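Local coordinates for ESAT-6/WXG100 secretion system protein (Streptococcus gallolyticus, PDB 7JQE) that is an extracellular fragment of EsaA, a subunit of the type VIIb secretion system, and probably takes part in bacterial toxin transport, at the interface of chains A and B. Residues are numbered along the deposited sequence; one frame, centred on the assembly and turned at random. Chains: chain A/B, ESAT-6/WXG100 secretion system protein.

Contact 1: the interface of chains A and B. Residues chain A 486, 489, 492; chain B 112, 115-116.
A:Thr489 meets B:Glu115 and B:Leu116 where the last turn of helix 462-491 of one chain lies against helix 102-135 of the other, a small helix-to-helix patch near the ends of the modelled chain. It joins two copies in the deposited dimer, and its role in the cell is inferred. The contact between these side chains is largely van der Waals. The two branches of the threonine divide the work: the methyl faces the aliphatic stem of B:Glu115, where A:Thr489 CG2 lies 3.7 Å from B:Glu115 CG, while the hydroxyl side turns toward B:Leu116. The approach to the CB of B:Glu115 is modelled too close to carry weight. B:Glu115 offers its CB and CG, and the bend at chi2 (-69°) carries the carboxylate away from the threonine methyl. B:Leu116 reaches in with one branch, CD2 lying 3.6 Å from A:Thr489 OG1 and 4.1 Å from A:Thr489 CB. At the edge of the patch, B:Ala112 turns its methyl to the end of the helix, CB standing 4.2 Å from the carbonyl oxygen of A:Ser492, just past the last helical residue.

A hydrogen bond within chain A orients the threonine. Its OG1 sits between the backbone N and the carbonyl carbon (chi1 37°), from where it turns back along its own helix to A:Leu486. Thus the hydroxyl that touches a leucine methyl across the interface has a polar partner one turn earlier, and this bond should help to keep CG2 directed at chain B. The hydroxyl approaches from above the carbonyl plane, 41° out of it, with A:Thr489 OG1 3.0 Å from A:Leu486 O.

Contact 2: the interface of chains A and B. Residues chain A 273-274, 377, 379, 384; chain B 379, 382-384.
A:Ile384 and B:Ile384, the same residue in the two copies, point their CD1 methyls at each other tip to tip in the apolar centre of this strand-to-strand interface of the deposited dimer, whose role in the cell is inferred. Their methyl-to-methyl separation is too short to be trusted, but A:Ile384 CG1 also lies 3.6 Å from B:Ile384 CD1, so the packing does not rest on the short pair alone. Other aliphatic groups gather round B:Ile384 CD1: A:Leu377 CD2 reaches it at 3.4 Å and A:Ile379 CD1 at 3.6 Å, both end-on. The two-fold counterpart of the latter contact brings B:Ile379 CD1 to A:Ile384 CD1.

Farther out, A:Val273 has CG1 at chi1 56°, which puts CG2 anti to the backbone N and lays that methyl beside B:Ile384, 3.9 Å from its CA. B:Asn382 comes toward A:Ile379 from the opposite direction, its amide nearing the CG2 branch.

At the polar rim, strand 268-275 of chain A pairs antiparallel with strand 382-392 of chain B. A:Asp274 N donates to B:Arg383 O at 3.2 Å, and B:Arg383 N returns a bond to A:Asp274 O at 3.0 Å, so one residue pair links the two backbones in both directions. The same pair also forms a salt bridge. B:Arg383 bends at chi2 and chi3 to fold its guanidinium back to the aspartate; the carboxylate and guanidinium planes stand 61° apart, so the groups do not meet as a flat, two-pronged pair. A:Asp274 OD1 instead takes the main bond at the guanidinium edge, with a weak one from NH2 beside it. B:Arg383 NE, 2.5 Å from A:Asp274 OD1, meets that oxygen from above the carboxylate plane.

Contact 1: the interface of chains A and B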
# COMPACT_ATOMS: atom_id res chain seq x y z
N LEU A 486 -31.03 30.80 49.91
CA LEU A 486 -32.37 31.30 49.62
C LEU A 486 -33.40 30.72 50.59
O LEU A 486 -34.27 31.44 51.08
CB LEU A 486 -32.75 30.98 48.17
CG LEU A 486 -34.11 31.50 47.70
CD1 LEU A 486 -34.26 32.98 47.98
CD2 LEU A 486 -34.30 31.22 46.22
N THR A 489 -33.00 32.52 54.11
CA THR A 489 -33.62 33.84 54.21
C THR A 489 -35.14 33.74 54.15
O THR A 489 -35.84 34.47 54.86
CB THR A 489 -33.10 34.76 53.12
OG1 THR A 489 -32.91 34.02 51.91
CG2 THR A 489 -31.78 35.39 53.54
N SER A 492 -35.94 32.57 57.65
CA SER A 492 -35.70 33.72 58.53
C SER A 492 -36.27 34.98 57.88
O SER A 492 -35.56 35.84 57.36
CB SER A 492 -34.22 33.86 58.83
OG SER A 492 -33.73 32.74 59.55
N ALA B 112 -32.78 40.37 56.09
CA ALA B 112 -33.11 39.53 54.94
C ALA B 112 -32.78 40.25 53.64
O ALA B 112 -32.33 39.63 52.67
CB ALA B 112 -34.59 39.14 54.99
N GLU B 115 -29.04 39.93 53.14
CA GLU B 115 -28.72 38.57 52.74
C GLU B 115 -28.99 38.35 51.26
O GLU B 115 -28.14 37.82 50.53
CB GLU B 115 -29.52 37.57 53.58
CG GLU B 115 -29.27 37.64 55.08
CD GLU B 115 -27.88 37.16 55.46
OE1 GLU B 115 -27.01 37.06 54.57
OE2 GLU B 115 -27.66 36.87 56.66
N LEU B 116 -30.16 38.78 50.79
CA LEU B 116 -30.50 38.60 49.38
C LEU B 116 -29.55 39.37 48.48
O LEU B 116 -29.22 38.92 47.38
CB LEU B 116 -31.95 39.02 49.13
CG LEU B 116 -33.02 38.15 49.80
CD1 LEU B 116 -34.42 38.60 49.38
CD2 LEU B 116 -32.79 36.68 49.49

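Contact 2: the interface of chains A and B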
# COMPACT_ATOMS: atom_id res chain seq x y z
N VAL A 273 27.62 -39.79 -53.29
CA VAL A 273 28.99 -39.54 -53.72
C VAL A 273 29.21 -40.24 -55.06
O VAL A 273 28.59 -41.26 -55.36
CB VAL A 273 30.01 -40.03 -52.67
CG1 VAL A 273 29.79 -41.49 -52.35
CG2 VAL A 273 31.43 -39.79 -53.16
N ASP A 274 30.11 -39.66 -55.87
CA ASP A 274 30.45 -40.21 -57.18
C ASP A 274 31.79 -40.92 -57.07
O ASP A 274 32.84 -40.27 -56.98
CB ASP A 274 30.49 -39.11 -58.24
CG ASP A 274 29.17 -38.37 -58.38
OD1 ASP A 274 29.19 -37.12 -58.44
OD2 ASP A 274 28.11 -39.03 -58.40
N LEU A 377 35.67 -41.99 -45.25
CA LEU A 377 35.24 -42.60 -46.51
C LEU A 377 36.48 -43.03 -47.28
O LEU A 377 37.29 -42.19 -47.70
CB LEU A 377 34.40 -41.63 -47.34
CG LEU A 377 33.98 -42.15 -48.72
CD1 LEU A 377 33.03 -43.33 -48.60
CD2 LEU A 377 33.35 -41.05 -49.57
N ILE A 379 38.06 -44.70 -50.55
CA ILE A 379 37.94 -45.10 -51.95
C ILE A 379 39.34 -45.49 -52.39
O ILE A 379 40.18 -44.62 -52.66
CB ILE A 379 37.37 -43.98 -52.83
CG1 ILE A 379 36.03 -43.48 -52.28
CG2 ILE A 379 37.25 -44.46 -54.28
CD1 ILE A 379 35.47 -42.30 -53.03
N ILE A 384 39.03 -39.97 -47.06
CA ILE A 384 38.47 -38.63 -46.96
C ILE A 384 37.69 -38.54 -45.65
O ILE A 384 36.66 -39.21 -45.50
CB ILE A 384 37.59 -38.29 -48.16
CG1 ILE A 384 38.33 -38.63 -49.46
CG2 ILE A 384 37.16 -36.83 -48.12
CD1 ILE A 384 37.99 -37.73 -50.62
N ILE B 379 38.94 -35.90 -56.53
CA ILE B 379 40.17 -36.67 -56.68
C ILE B 379 39.98 -37.54 -57.91
O ILE B 379 39.29 -38.57 -57.85
CB ILE B 379 40.49 -37.53 -55.45
CG1 ILE B 379 40.53 -36.66 -54.18
CG2 ILE B 379 41.80 -38.29 -55.65
CD1 ILE B 379 40.71 -37.45 -52.91
N ASN B 382 36.55 -39.07 -58.92
CA ASN B 382 35.80 -39.13 -57.68
C ASN B 382 35.42 -37.73 -57.22
O ASN B 382 36.26 -36.83 -57.20
CB ASN B 382 36.62 -39.83 -56.59
CG ASN B 382 36.68 -41.34 -56.78
OD1 ASN B 382 35.73 -41.96 -57.25
ND2 ASN B 382 37.81 -41.93 -56.40
N ARG B 383 34.15 -37.55 -56.86
CA ARG B 383 33.64 -36.28 -56.34
C ARG B 383 32.97 -36.53 -55.00
O ARG B 383 31.91 -37.16 -54.93
CB ARG B 383 32.65 -35.63 -57.31
CG ARG B 383 32.02 -34.35 -56.76
CD ARG B 383 30.61 -34.14 -57.29
NE ARG B 383 29.71 -35.21 -56.88
CZ ARG B 383 28.92 -35.16 -55.81
NH1 ARG B 383 28.91 -34.09 -55.04
NH2 ARG B 383 28.14 -36.19 -55.51
N ILE B 384 33.58 -36.05 -53.92
CA ILE B 384 33.10 -36.30 -52.58
C ILE B 384 32.54 -34.98 -52.03
O ILE B 384 33.31 -34.04 -51.80
CB ILE B 384 34.20 -36.86 -51.67
CG1 ILE B 384 34.90 -38.03 -52.38
CG2 ILE B 384 33.63 -37.27 -50.33
CD1 ILE B 384 35.40 -39.10 -51.44

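Contact 1 and contact 2 lie near opposite ends of the elongated dimer, about 147 Å between the centres of their C-alpha atoms, and share no residue or secondary-structure element. Contact 1 joins helices, whereas contact 2 joins strands and adds salt bridging to apolar packing. Both belong to one two-fold symmetric interface, so each has a twin with the chains exchanged. Pairing at such widely separated places would hold the two copies side by side along much of their length, consistent with an extended dimeric extracellular region, although the crystal assembly alone does not prove that dimer in the cell.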